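Local coordinates for protein NAD-dependent aldehyde dehydrogenase (Sinorhizobium meliloti, PDB 3U4J) that probably oxidises aldehydes with NAD or NADP as hydride acceptor, as a tetramer of the aldehyde dehydrogenase family, at residues Tyr23-Asp28 with Val32-Gly37; Lys414-Ala419 with Leu443-Arg448; Leu105-Ser110 with Asp335-Arg340; Arg89-Val94 with Gly136-Leu141. One frame throughout, in Å; residues are numbered along the deposited sequence.

Contact 1. Residues Tyr23-Asp28 with Val32-Gly37; sequences YQMLVD and VDAASG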
loop_
_atom_site.group_PDB
_atom_site.type_symbol
_atom_site.label_atom_id
_atom_site.label_comp_id
_atom_site.label_asym_id
_atom_site.label_seq_id
_atom_site.Cartn_x
_atom_site.Cartn_y
_atom_site.Cartn_z
ATOM N N TYR A 23 -8.813 -43.194 -6.761
ATOM C CA TYR A 23 -8.390 -42.154 -5.826
ATOM C C TYR A 23 -9.239 -42.165 -4.579
ATOM O O TYR A 23 -10.385 -42.609 -4.611
ATOM C CB TYR A 23 -8.545 -40.762 -6.436
ATOM C CG TYR A 23 -7.769 -40.510 -7.708
ATOM C CD1 TYR A 23 -6.515 -39.892 -7.678
ATOM C CD2 TYR A 23 -8.323 -40.845 -8.941
ATOM C CE1 TYR A 23 -5.799 -39.650 -8.870
ATOM C CE2 TYR A 23 -7.635 -40.603 -10.130
ATOM C CZ TYR A 23 -6.367 -40.009 -10.074
ATOM O OH TYR A 23 -5.713 -39.791 -11.241
ATOM N N GLN A 24 -8.679 -41.640 -3.491
ATOM C CA GLN A 24 -9.408 -41.491 -2.244
ATOM C C GLN A 24 -9.517 -40.025 -1.820
ATOM O O GLN A 24 -8.654 -39.188 -2.169
ATOM C CB GLN A 24 -8.722 -42.301 -1.148
ATOM C CG GLN A 24 -8.895 -43.838 -1.288
ATOM C CD GLN A 24 -8.236 -44.555 -0.136
ATOM O OE1 GLN A 24 -7.005 -44.506 0.024
ATOM N NE2 GLN A 24 -9.046 -45.187 0.706
HETATM N N MSE A 25 -10.565 -39.720 -1.054
HETATM C CA MSE A 25 -10.682 -38.413 -0.417
HETATM C C MSE A 25 -9.544 -38.228 0.563
HETATM O O MSE A 25 -8.868 -39.197 0.927
HETATM C CB MSE A 25 -12.039 -38.258 0.265
HETATM C CG MSE A 25 -13.191 -38.281 -0.738
HETATM SE SE MSE A 25 -14.879 -37.853 0.185
HETATM C CE MSE A 25 -15.329 -39.571 0.949
ATOM N N LEU A 26 -9.296 -36.997 0.977
ATOM C CA LEU A 26 -8.246 -36.794 1.951
ATOM C C LEU A 26 -8.773 -35.881 3.029
ATOM O O LEU A 26 -9.048 -34.728 2.784
ATOM C CB LEU A 26 -6.970 -36.293 1.258
ATOM C CG LEU A 26 -5.667 -35.826 1.940
ATOM C CD1 LEU A 26 -5.536 -36.014 3.413
ATOM C CD2 LEU A 26 -4.435 -36.333 1.154
ATOM N N VAL A 27 -8.922 -36.426 4.237
ATOM C CA VAL A 27 -9.526 -35.725 5.349
ATOM C C VAL A 27 -8.687 -35.913 6.606
ATOM O O VAL A 27 -8.391 -37.047 6.992
ATOM C CB VAL A 27 -10.972 -36.252 5.574
ATOM C CG1 VAL A 27 -11.610 -35.615 6.789
ATOM C CG2 VAL A 27 -11.832 -35.984 4.326
ATOM N N ASP A 28 -8.305 -34.807 7.233
ATOM C CA ASP A 28 -7.523 -34.801 8.477
ATOM C C ASP A 28 -6.246 -35.599 8.275
ATOM O O ASP A 28 -5.830 -36.367 9.151
ATOM C CB ASP A 28 -8.339 -35.380 9.664
ATOM C CG ASP A 28 -7.799 -34.951 11.000
ATOM O OD1 ASP A 28 -7.085 -33.926 11.046
ATOM O OD2 ASP A 28 -8.118 -35.611 12.031
ATOM N N VAL A 32 -9.232 -41.580 2.552
ATOM C CA VAL A 32 -10.424 -42.288 3.019
ATOM C C VAL A 32 -11.421 -42.490 1.884
ATOM O O VAL A 32 -11.449 -41.706 0.931
ATOM C CB VAL A 32 -11.145 -41.578 4.209
ATOM C CG1 VAL A 32 -10.306 -41.612 5.463
ATOM C CG2 VAL A 32 -11.537 -40.138 3.871
ATOM N N ASP A 33 -12.230 -43.544 2.007
ATOM C CA ASP A 33 -13.347 -43.785 1.110
ATOM C C ASP A 33 -14.549 -43.033 1.651
ATOM O O ASP A 33 -14.514 -42.518 2.765
ATOM C CB ASP A 33 -13.679 -45.282 1.082
ATOM C CG ASP A 33 -12.539 -46.128 0.537
ATOM O OD1 ASP A 33 -11.930 -45.740 -0.475
ATOM O OD2 ASP A 33 -12.259 -47.187 1.137
ATOM N N ALA A 34 -15.616 -42.955 0.861
ATOM C CA ALA A 34 -16.908 -42.594 1.424
ATOM C C ALA A 34 -17.315 -43.684 2.408
ATOM O O ALA A 34 -17.013 -44.868 2.201
ATOM C CB ALA A 34 -17.945 -42.461 0.345
ATOM N N ALA A 35 -18.009 -43.298 3.477
ATOM C CA ALA A 35 -18.486 -44.305 4.453
ATOM C C ALA A 35 -19.251 -45.428 3.743
ATOM O O ALA A 35 -19.132 -46.619 4.120
ATOM C CB ALA A 35 -19.354 -43.659 5.549
ATOM N N SER A 36 -20.003 -45.061 2.702
ATOM C CA SER A 36 -20.809 -46.037 1.944
ATOM C C SER A 36 -20.005 -46.923 0.991
ATOM O O SER A 36 -20.538 -47.918 0.466
ATOM C CB SER A 36 -21.861 -45.317 1.103
ATOM O OG SER A 36 -21.194 -44.601 0.081
ATOM N N GLY A 37 -18.758 -46.530 0.714
ATOM C CA GLY A 37 -17.956 -47.198 -0.311
ATOM C C GLY A 37 -18.383 -46.854 -1.724
ATOM O O GLY A 37 -17.846 -47.417 -2.682
#

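Contact 2. Residues Lys414-Ala419 with Leu443-Arg448; sequences KTADEA and LQTIRR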
loop_
_atom_site.group_PDB
_atom_site.type_symbol
_atom_site.label_atom_id
_atom_site.label_comp_id
_atom_site.label_asym_id
_atom_site.label_seq_id
_atom_site.Cartn_x
_atom_site.Cartn_y
_atom_site.Cartn_z
ATOM N N LYS A 414 -19.016 0.430 -36.299
ATOM C CA LYS A 414 -18.343 1.524 -37.009
ATOM C C LYS A 414 -17.464 2.377 -36.100
ATOM O O LYS A 414 -16.366 2.755 -36.508
ATOM C CB LYS A 414 -19.375 2.371 -37.757
ATOM C CG LYS A 414 -18.800 3.281 -38.864
ATOM C CD LYS A 414 -19.667 3.207 -40.163
ATOM C CE LYS A 414 -21.178 3.098 -39.835
ATOM N NZ LYS A 414 -21.887 2.041 -40.649
ATOM N N THR A 415 -17.922 2.682 -34.878
ATOM C CA THR A 415 -17.172 3.634 -34.017
ATOM C C THR A 415 -16.766 3.039 -32.672
ATOM O O THR A 415 -17.391 2.110 -32.189
ATOM C CB THR A 415 -18.004 4.906 -33.711
ATOM O OG1 THR A 415 -19.101 4.538 -32.865
ATOM C CG2 THR A 415 -18.536 5.550 -35.004
ATOM N N ALA A 416 -15.743 3.600 -32.042
ATOM C CA ALA A 416 -15.389 3.136 -30.695
ATOM C C ALA A 416 -16.595 3.226 -29.740
ATOM O O ALA A 416 -16.848 2.281 -28.981
ATOM C CB ALA A 416 -14.178 3.860 -30.155
ATOM N N ASP A 417 -17.345 4.335 -29.780
ATOM C CA ASP A 417 -18.520 4.476 -28.919
ATOM C C ASP A 417 -19.500 3.302 -29.118
ATOM O O ASP A 417 -20.013 2.757 -28.132
ATOM C CB ASP A 417 -19.251 5.822 -29.097
ATOM C CG ASP A 417 -18.501 7.011 -28.503
ATOM O OD1 ASP A 417 -18.961 8.147 -28.732
ATOM O OD2 ASP A 417 -17.463 6.857 -27.831
ATOM N N GLU A 418 -19.734 2.896 -30.372
ATOM C CA GLU A 418 -20.602 1.746 -30.644
ATOM C C GLU A 418 -20.017 0.451 -30.063
ATOM O O GLU A 418 -20.742 -0.378 -29.522
ATOM C CB GLU A 418 -20.796 1.518 -32.150
ATOM C CG GLU A 418 -21.807 2.426 -32.795
ATOM C CD GLU A 418 -21.792 2.327 -34.328
ATOM O OE1 GLU A 418 -22.217 3.336 -34.956
ATOM O OE2 GLU A 418 -21.377 1.267 -34.893
ATOM N N ALA A 419 -18.715 0.276 -30.241
ATOM C CA ALA A 419 -18.026 -0.929 -29.793
ATOM C C ALA A 419 -18.160 -1.061 -28.291
ATOM O O ALA A 419 -18.356 -2.159 -27.779
ATOM C CB ALA A 419 -16.560 -0.892 -30.185
ATOM N N LEU A 443 -6.686 2.502 -24.735
ATOM C CA LEU A 443 -6.887 2.796 -23.309
ATOM C C LEU A 443 -8.280 3.327 -22.952
ATOM O O LEU A 443 -8.838 2.928 -21.911
ATOM C CB LEU A 443 -5.770 3.707 -22.751
ATOM C CG LEU A 443 -4.418 2.970 -22.652
ATOM C CD1 LEU A 443 -3.298 3.941 -22.348
ATOM C CD2 LEU A 443 -4.461 1.860 -21.575
ATOM N N GLN A 444 -8.849 4.225 -23.774
ATOM C CA GLN A 444 -10.207 4.707 -23.482
ATOM C C GLN A 444 -11.255 3.610 -23.649
ATOM O O GLN A 444 -12.202 3.539 -22.870
ATOM C CB GLN A 444 -10.593 5.959 -24.269
ATOM C CG GLN A 444 -9.758 7.192 -23.931
ATOM C CD GLN A 444 -10.115 7.887 -22.602
ATOM O OE1 GLN A 444 -10.156 9.128 -22.548
ATOM N NE2 GLN A 444 -10.341 7.106 -21.527
ATOM N N THR A 445 -11.065 2.722 -24.620
ATOM C CA THR A 445 -12.013 1.628 -24.791
ATOM C C THR A 445 -11.933 0.686 -23.585
ATOM O O THR A 445 -12.952 0.327 -23.037
ATOM C CB THR A 445 -11.845 0.898 -26.148
ATOM O OG1 THR A 445 -11.956 1.859 -27.221
ATOM C CG2 THR A 445 -12.936 -0.125 -26.344
ATOM N N ILE A 446 -10.721 0.323 -23.161
ATOM C CA ILE A 446 -10.564 -0.591 -22.034
ATOM C C ILE A 446 -11.064 0.003 -20.693
ATOM O O ILE A 446 -11.658 -0.706 -19.879
ATOM C CB ILE A 446 -9.128 -1.218 -22.018
ATOM C CG1 ILE A 446 -9.185 -2.713 -21.676
ATOM C CG2 ILE A 446 -8.188 -0.504 -21.076
ATOM C CD1 ILE A 446 -9.944 -3.554 -22.695
ATOM N N ARG A 447 -10.879 1.311 -20.490
ATOM C CA ARG A 447 -11.425 2.006 -19.324
ATOM C C ARG A 447 -12.947 2.063 -19.303
ATOM O O ARG A 447 -13.545 2.170 -18.220
ATOM C CB ARG A 447 -10.897 3.433 -19.225
ATOM C CG ARG A 447 -9.435 3.495 -18.874
ATOM C CD ARG A 447 -8.901 4.916 -19.019
ATOM N NE ARG A 447 -9.005 5.681 -17.773
ATOM C CZ ARG A 447 -9.077 7.014 -17.714
ATOM N NH1 ARG A 447 -9.111 7.746 -18.817
ATOM N NH2 ARG A 447 -9.148 7.623 -16.539
ATOM N N ARG A 448 -13.568 2.007 -20.477
ATOM C CA ARG A 448 -15.031 2.109 -20.562
ATOM C C ARG A 448 -15.765 0.765 -20.576
ATOM O O ARG A 448 -16.973 0.736 -20.413
ATOM C CB ARG A 448 -15.436 2.953 -21.779
ATOM C CG ARG A 448 -15.168 4.436 -21.534
ATOM C CD ARG A 448 -15.032 5.262 -22.797
ATOM N NE ARG A 448 -14.498 6.591 -22.447
ATOM C CZ ARG A 448 -14.426 7.615 -23.307
ATOM N NH1 ARG A 448 -14.829 7.465 -24.578
ATOM N NH2 ARG A 448 -13.954 8.782 -22.905
HETATM O O HOH W 1 -16.230 5.220 -26.188
#

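Contact 3. Residues Leu105-Ser110 with Asp335-Arg340; sequences LALIES and DPLNER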
loop_
_atom_site.group_PDB
_atom_site.type_symbol
_atom_site.label_atom_id
_atom_site.label_comp_id
_atom_site.label_asym_id
_atom_site.label_seq_id
_atom_site.Cartn_x
_atom_site.Cartn_y
_atom_site.Cartn_z
ATOM N N LEU A 105 0.971 -35.234 -13.553
ATOM C CA LEU A 105 -0.216 -34.404 -13.344
ATOM C C LEU A 105 -0.844 -33.972 -14.671
ATOM O O LEU A 105 -2.069 -33.879 -14.792
ATOM C CB LEU A 105 0.097 -33.193 -12.464
ATOM C CG LEU A 105 0.567 -33.518 -11.041
ATOM C CD1 LEU A 105 1.206 -32.271 -10.437
ATOM C CD2 LEU A 105 -0.616 -33.996 -10.195
ATOM N N ALA A 106 0.001 -33.736 -15.667
ATOM C CA ALA A 106 -0.465 -33.217 -16.954
ATOM C C ALA A 106 -1.304 -34.303 -17.600
ATOM O O ALA A 106 -2.364 -34.022 -18.208
ATOM C CB ALA A 106 0.735 -32.846 -17.864
ATOM N N LEU A 107 -0.816 -35.543 -17.476
ATOM C CA LEU A 107 -1.530 -36.699 -18.033
ATOM C C LEU A 107 -2.916 -36.911 -17.386
ATOM O O LEU A 107 -3.912 -37.143 -18.087
ATOM C CB LEU A 107 -0.667 -37.971 -17.973
ATOM C CG LEU A 107 -1.344 -39.251 -18.531
ATOM C CD1 LEU A 107 -1.735 -39.117 -20.042
ATOM C CD2 LEU A 107 -0.465 -40.472 -18.302
ATOM N N ILE A 108 -2.982 -36.826 -16.059
ATOM C CA ILE A 108 -4.270 -36.909 -15.354
ATOM C C ILE A 108 -5.253 -35.861 -15.935
ATOM O O ILE A 108 -6.360 -36.212 -16.343
ATOM C CB ILE A 108 -4.098 -36.744 -13.825
ATOM C CG1 ILE A 108 -3.229 -37.861 -13.259
ATOM C CG2 ILE A 108 -5.487 -36.758 -13.071
ATOM C CD1 ILE A 108 -2.997 -37.685 -11.737
ATOM N N GLU A 109 -4.820 -34.593 -16.010
ATOM C CA GLU A 109 -5.687 -33.500 -16.448
ATOM C C GLU A 109 -6.159 -33.779 -17.855
ATOM O O GLU A 109 -7.319 -33.565 -18.171
ATOM C CB GLU A 109 -4.959 -32.138 -16.492
ATOM C CG GLU A 109 -4.833 -31.359 -15.205
ATOM C CD GLU A 109 -6.136 -30.813 -14.617
ATOM O OE1 GLU A 109 -6.397 -29.578 -14.703
ATOM O OE2 GLU A 109 -6.857 -31.625 -14.021
ATOM N N SER A 110 -5.240 -34.226 -18.704
ATOM C CA SER A 110 -5.551 -34.496 -20.113
ATOM C C SER A 110 -6.628 -35.579 -20.243
ATOM O O SER A 110 -7.639 -35.419 -20.964
ATOM C CB SER A 110 -4.279 -34.927 -20.855
ATOM O OG SER A 110 -4.550 -35.148 -22.220
ATOM N N ASP A 335 -7.452 -35.894 -30.601
ATOM C CA ASP A 335 -6.807 -36.708 -29.585
ATOM C C ASP A 335 -6.026 -35.882 -28.540
ATOM O O ASP A 335 -4.942 -35.380 -28.845
ATOM C CB ASP A 335 -5.853 -37.698 -30.258
ATOM C CG ASP A 335 -5.313 -38.759 -29.281
ATOM O OD1 ASP A 335 -5.629 -38.700 -28.060
ATOM O OD2 ASP A 335 -4.563 -39.648 -29.740
ATOM N N PRO A 336 -6.570 -35.764 -27.311
ATOM C CA PRO A 336 -5.852 -34.993 -26.284
ATOM C C PRO A 336 -4.456 -35.519 -25.958
ATOM O O PRO A 336 -3.636 -34.763 -25.450
ATOM C CB PRO A 336 -6.778 -35.045 -25.067
ATOM C CG PRO A 336 -8.163 -35.347 -25.645
ATOM C CD PRO A 336 -7.882 -36.241 -26.831
ATOM N N LEU A 337 -4.169 -36.785 -26.265
ATOM C CA LEU A 337 -2.875 -37.383 -25.929
ATOM C C LEU A 337 -1.820 -37.103 -26.980
ATOM O O LEU A 337 -0.640 -37.393 -26.761
ATOM C CB LEU A 337 -2.999 -38.901 -25.730
ATOM C CG LEU A 337 -3.851 -39.324 -24.531
ATOM C CD1 LEU A 337 -3.832 -40.849 -24.389
ATOM C CD2 LEU A 337 -3.310 -38.650 -23.255
ATOM N N ASN A 338 -2.239 -36.553 -28.126
ATOM C CA ASN A 338 -1.274 -36.193 -29.175
ATOM C C ASN A 338 -0.643 -34.832 -28.895
ATOM O O ASN A 338 -1.347 -33.864 -28.625
ATOM C CB ASN A 338 -1.954 -36.185 -30.542
ATOM C CG ASN A 338 -0.958 -36.257 -31.675
ATOM O OD1 ASN A 338 -0.069 -35.404 -31.787
ATOM N ND2 ASN A 338 -1.105 -37.274 -32.535
ATOM N N GLU A 339 0.680 -34.761 -28.973
ATOM C CA GLU A 339 1.429 -33.526 -28.677
ATOM C C GLU A 339 1.124 -32.386 -29.656
ATOM O O GLU A 339 1.309 -31.229 -29.315
ATOM C CB GLU A 339 2.945 -33.800 -28.677
ATOM C CG GLU A 339 3.422 -34.702 -27.513
ATOM C CD GLU A 339 3.384 -34.003 -26.158
ATOM O OE1 GLU A 339 3.380 -32.738 -26.101
ATOM O OE2 GLU A 339 3.377 -34.716 -25.138
ATOM N N ARG A 340 0.653 -32.726 -30.858
ATOM C CA ARG A 340 0.311 -31.731 -31.888
ATOM C C ARG A 340 -1.059 -31.093 -31.671
ATOM O O ARG A 340 -1.343 -30.022 -32.207
ATOM C CB ARG A 340 0.363 -32.363 -33.302
ATOM C CG ARG A 340 1.743 -32.889 -33.701
ATOM C CD ARG A 340 1.813 -33.541 -35.133
ATOM N NE ARG A 340 0.521 -33.841 -35.781
ATOM C CZ ARG A 340 0.013 -35.060 -35.984
ATOM N NH1 ARG A 340 0.647 -36.168 -35.586
ATOM N NH2 ARG A 340 -1.152 -35.178 -36.592
#

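Contact 4. Residues Arg89-Val94 with Gly136-Leu141; sequences RLMFKV and GQARAL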
loop_
_atom_site.group_PDB
_atom_site.type_symbol
_atom_site.label_atom_id
_atom_site.label_comp_id
_atom_site.label_asym_id
_atom_site.label_seq_id
_atom_site.Cartn_x
_atom_site.Cartn_y
_atom_site.Cartn_z
ATOM N N ARG A 89 7.418 -21.632 3.479
ATOM C CA ARG A 89 8.338 -22.751 3.230
ATOM C C ARG A 89 7.588 -24.032 2.838
ATOM O O ARG A 89 8.000 -24.732 1.920
ATOM C CB ARG A 89 9.248 -23.008 4.434
ATOM C CG ARG A 89 10.240 -21.844 4.675
ATOM C CD ARG A 89 11.153 -21.984 5.925
ATOM N NE ARG A 89 11.762 -20.669 6.201
ATOM C CZ ARG A 89 11.638 -19.961 7.326
ATOM N NH1 ARG A 89 10.958 -20.437 8.374
ATOM N NH2 ARG A 89 12.222 -18.756 7.406
ATOM N N LEU A 90 6.490 -24.330 3.528
ATOM C CA LEU A 90 5.715 -25.517 3.208
ATOM C C LEU A 90 5.054 -25.400 1.835
ATOM O O LEU A 90 5.006 -26.368 1.082
ATOM C CB LEU A 90 4.692 -25.780 4.320
ATOM C CG LEU A 90 5.415 -26.163 5.641
ATOM C CD1 LEU A 90 4.508 -26.037 6.879
ATOM C CD2 LEU A 90 6.035 -27.582 5.521
HETATM N N MSE A 91 4.541 -24.222 1.521
HETATM C CA MSE A 91 3.930 -23.969 0.205
HETATM C C MSE A 91 4.949 -24.017 -0.924
HETATM O O MSE A 91 4.617 -24.442 -2.035
HETATM C CB MSE A 91 3.231 -22.600 0.206
HETATM C CG MSE A 91 2.082 -22.541 1.198
HETATM SE SE MSE A 91 1.462 -20.733 1.536
HETATM C CE MSE A 91 0.800 -20.292 -0.268
ATOM N N PHE A 92 6.182 -23.570 -0.676
ATOM C CA PHE A 92 7.238 -23.704 -1.726
ATOM C C PHE A 92 7.543 -25.178 -2.005
ATOM O O PHE A 92 7.809 -25.578 -3.165
ATOM C CB PHE A 92 8.530 -22.970 -1.330
ATOM C CG PHE A 92 8.509 -21.500 -1.652
ATOM C CD1 PHE A 92 8.374 -21.056 -2.983
ATOM C CD2 PHE A 92 8.623 -20.558 -0.641
ATOM C CE1 PHE A 92 8.351 -19.686 -3.283
ATOM C CE2 PHE A 92 8.584 -19.187 -0.926
ATOM C CZ PHE A 92 8.461 -18.746 -2.243
ATOM N N LYS A 93 7.510 -25.993 -0.944
ATOM C CA LYS A 93 7.701 -27.441 -1.101
ATOM C C LYS A 93 6.629 -28.055 -1.985
ATOM O O LYS A 93 6.930 -28.929 -2.790
ATOM C CB LYS A 93 7.768 -28.171 0.251
ATOM C CG LYS A 93 9.050 -27.887 1.042
ATOM C CD LYS A 93 8.988 -28.565 2.392
ATOM C CE LYS A 93 10.143 -28.170 3.247
ATOM N NZ LYS A 93 10.480 -29.285 4.178
ATOM N N VAL A 94 5.379 -27.615 -1.826
ATOM C CA VAL A 94 4.304 -28.024 -2.748
ATOM C C VAL A 94 4.610 -27.592 -4.191
ATOM O O VAL A 94 4.477 -28.386 -5.118
ATOM C CB VAL A 94 2.928 -27.453 -2.333
ATOM C CG1 VAL A 94 1.822 -27.884 -3.318
ATOM C CG2 VAL A 94 2.575 -27.866 -0.894
ATOM N N GLY A 136 5.536 -16.768 -1.824
ATOM C CA GLY A 136 6.389 -15.566 -1.643
ATOM C C GLY A 136 5.636 -14.468 -0.906
ATOM O O GLY A 136 6.169 -13.866 0.034
ATOM N N GLN A 137 4.388 -14.216 -1.317
ATOM C CA GLN A 137 3.587 -13.132 -0.749
ATOM C C GLN A 137 3.034 -13.428 0.636
ATOM O O GLN A 137 2.844 -12.496 1.416
ATOM C CB GLN A 137 2.434 -12.747 -1.700
ATOM C CG GLN A 137 2.905 -12.004 -2.979
ATOM C CD GLN A 137 3.771 -10.799 -2.619
ATOM O OE1 GLN A 137 3.281 -9.830 -2.054
ATOM N NE2 GLN A 137 5.073 -10.880 -2.908
ATOM N N ALA A 138 2.784 -14.705 0.924
ATOM C CA ALA A 138 2.152 -15.129 2.170
ATOM C C ALA A 138 2.908 -14.635 3.396
ATOM O O ALA A 138 2.287 -14.274 4.388
ATOM C CB ALA A 138 1.979 -16.683 2.232
ATOM N N ARG A 139 4.233 -14.583 3.322
ATOM C CA ARG A 139 5.003 -14.153 4.497
ATOM C C ARG A 139 5.057 -12.624 4.704
ATOM O O ARG A 139 5.403 -12.147 5.786
ATOM C CB ARG A 139 6.395 -14.795 4.487
ATOM C CG ARG A 139 7.346 -14.286 3.417
ATOM C CD ARG A 139 8.635 -15.084 3.509
ATOM N NE ARG A 139 9.368 -14.775 4.730
ATOM C CZ ARG A 139 10.577 -15.252 4.992
ATOM N NH1 ARG A 139 11.153 -16.086 4.129
ATOM N NH2 ARG A 139 11.210 -14.897 6.104
ATOM N N ALA A 140 4.668 -11.866 3.690
ATOM C CA ALA A 140 4.767 -10.405 3.779
ATOM C C ALA A 140 3.424 -9.684 4.003
ATOM O O ALA A 140 3.357 -8.465 3.896
ATOM C CB ALA A 140 5.442 -9.863 2.539
ATOM N N LEU A 141 2.364 -10.436 4.278
ATOM C CA LEU A 141 1.042 -9.865 4.438
ATOM C C LEU A 141 1.020 -8.956 5.650
ATOM O O LEU A 141 1.544 -9.304 6.710
ATOM C CB LEU A 141 -0.016 -10.952 4.561
ATOM C CG LEU A 141 -0.126 -11.881 3.340
ATOM C CD1 LEU A 141 -1.179 -12.951 3.610
ATOM C CD2 LEU A 141 -0.457 -11.077 2.105
#

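Contact 1. Residues Tyr23-Asp28 with Val32-Gly37
M25 and V32 form an antiparallel hydrogen-bonded pair in the short hairpin of strands 25-27 and 30-32. V32 N binds M25 O at 2.9 Å; the return bond, from M25 N to V32 O, is as short but weak, because its N-H points well off the acceptor. A polar side-chain link lies next to this pair. The extended Q24 chain starts over the V32 backbone, with CB 3.5 Å from V32 O, and ends with NE2 donating to D33 OD1 at 3.2 Å in a fairly straight bond (157°). The amide and carboxylate planes stand 48° apart, and NE2 meets OD1 from above the carboxylate plane. The same oxygen is held by R22 in a salt bridge, its stronger partner. With a leucine in place of Q24, D33 would lose its amide donor, and its carboxylate would probably be freer to turn about R22. Apolar contacts join the remaining side chains. V32 CG2 lies 4.1 Å from M25 CB and 4.2 Å from V27 CG2, the two valines crossing at about a right angle. The selenomethionine chain of M25 bends at its last torsion (chi3 -82°), which brings CE to A34: 3.9 Å from A34 CB and a tight 3.4 Å from A34 CA. M25 and A34 both rest on D62 of helix 60-75, and V27 on A66 of that helix. The chemistry is thus divided: an amide-carboxylate pair, shared with arginine, reaches the exposed D33, while aliphatic groups and the buried selenomethionine seat the hairpin and the loop after it on helix 60-75.

Contact 2. Residues Lys414-Ala419 with Leu443-Arg448
T445 is the first residue of 443-448 to meet the other segment: its OG1 lies 4.2 Å from A416 CB, a loose approach of hydroxyl to methyl where the two backbones come nearest, with CA of A416 7.0 Å from CA of T445. The hydroxyl lies anti to the carbonyl carbon of its own residue (chi1 -56°), a position from which it bonds T441 O one turn back, within its own helix. F280 touches both A416 and T445. I446 turns inward to strands 431-435 and 453-456, and R447 reaches N147 and D151 of the second subunit. R448 closes the segment with a polar link to D417. Its NH1 is 4.2 Å from D417 OD2, too long for a salt bridge, and a water joins the two: it donates to D417 OD2 at 2.6 Å and accepts from R448 NH1 at 3.1 Å, lying at the guanidinium edge in its plane. Q444 CB sits over one face of that guanidinium, while R448 NH2 forms a salt bridge with D151 of the second subunit. D417 itself stands in the first turn of helix 416-424, whose N-cap is T415, with OG1 accepting from E418 N at 3.1 Å. The helix start would probably favour the negative charge of D417. Helix 439-448 joins the adjacent parallel strands 431-435 and 453-456, and helix 416-424 joins 407-413 to 431-435 across two intervening strands of the same sheet, beta-alpha-beta crossovers consistent with the open alpha/beta catalytic domain of aldehyde dehydrogenases.

Contact 3. Residues Leu105-Ser110 with Asp335-Arg340
S110 OG faces P336 and L337 across the contact, while its hydrogen bond goes to K115 O, in the link after its own helix. It lies 3.4 Å from P336 O, 3.6 Å from P336 CB and 3.9 Å from L337 CD2. The hydroxyl stands anti to the backbone N (chi1 -178°), which aims it out of helix 102-113 at the loop. A second, wholly apolar touch lies one turn earlier, where L107 CD1 meets L337 CD2 at 3.6 Å, the two leucines approaching at a slant. L337 CD2 thus touches both a methyl of L107 and the S110 hydroxyl. The loop that presents P336 and L337 is fixed by its own bonds. A type I turn runs from D335 to N338, closed by N338 N to D335 O, and D335 OD1 takes L337 N at 3.0 Å from above its carboxylate plane, forming an Asx turn. A second Asx turn follows directly, with N338 OD1 accepting R340 N at 2.9 Å on a lone pair in the carbonyl plane. R16 binds L337 O from outside, and the L337 side chain comes within about 4 Å of that of L17, a calcium ligand, though the ion itself is about 10 Å away. Helix 102-113 lies on one side of the contact; the loop, which follows strand 333-334, also pairs D335 with I8 of strand 7-8 by backbone bonding, and reaches the start of helix 117-138 through backbone bonding of P336 with I117 and a salt bridge from E339 to R121.

Contact 4. Residues Arg89-Val94 with Gly136-Leu141
F92 reaches G136 with the far end of its ring. Its CB and CG serve only as the stem, with CG anti to the carbonyl carbon (chi1 -84°), a setting that carries the ring towards helix 117-138. Each step brings the ring closer: CE2 is 4.0 Å from G136 N, and CZ, at the tip, is 3.6 Å from G136 N and 3.8 Å from G136 CA. The ring also touches A135, and it meets F92 of the second subunit with the two planes at about 60°. Beside it, M91, a selenomethionine bent at its last torsion, lays SE 4.1 Å from A138 CB and also touches A134 and A135. G136, with no side chain, lets the F92 ring reach the backbone, while M91 rests on the A138 methyl; this is helix-helix packing next to a subunit interface of the tetramer. Interface charges flank it. R89 NH2 and R139 NH2 stand 4.2 Å apart, their guanidinium planes 81° from each other, yet neither lacks an acid: both arginines form salt bridges to D129 OD1 of the second subunit, R89 through NH2 and R139 through NH1. R139 has a further acidic partner, E465 of that subunit, at its NE. Farther along helix 84-100, V94 packs on W131 of helix 117-138 and on L207 of helix 202-214.

How the contacts relate
Contacts 1 and 3 touch directly, Y23 OH lying 3.5 Å from I108 CD1, although their centres are about 27 Å apart. Contact 3 is also linked to contact 4 through successive helices: 84-100, 102-113 and 117-138 follow one another, the segments alternate along the chain, and their nearest atoms are about 7 Å apart. Contact 2 stands apart, on helices packed against the mixed sheet that holds strands 431-435 and 453-456, its centre about 52 Å from that of contact 1, on opposite sides of the chain's centre. It shares with contact 4 a boundary with the second subunit. Contact 3 is the one beside the calcium site of L17 and E50; contacts 1, 2 and 4 lie away from it.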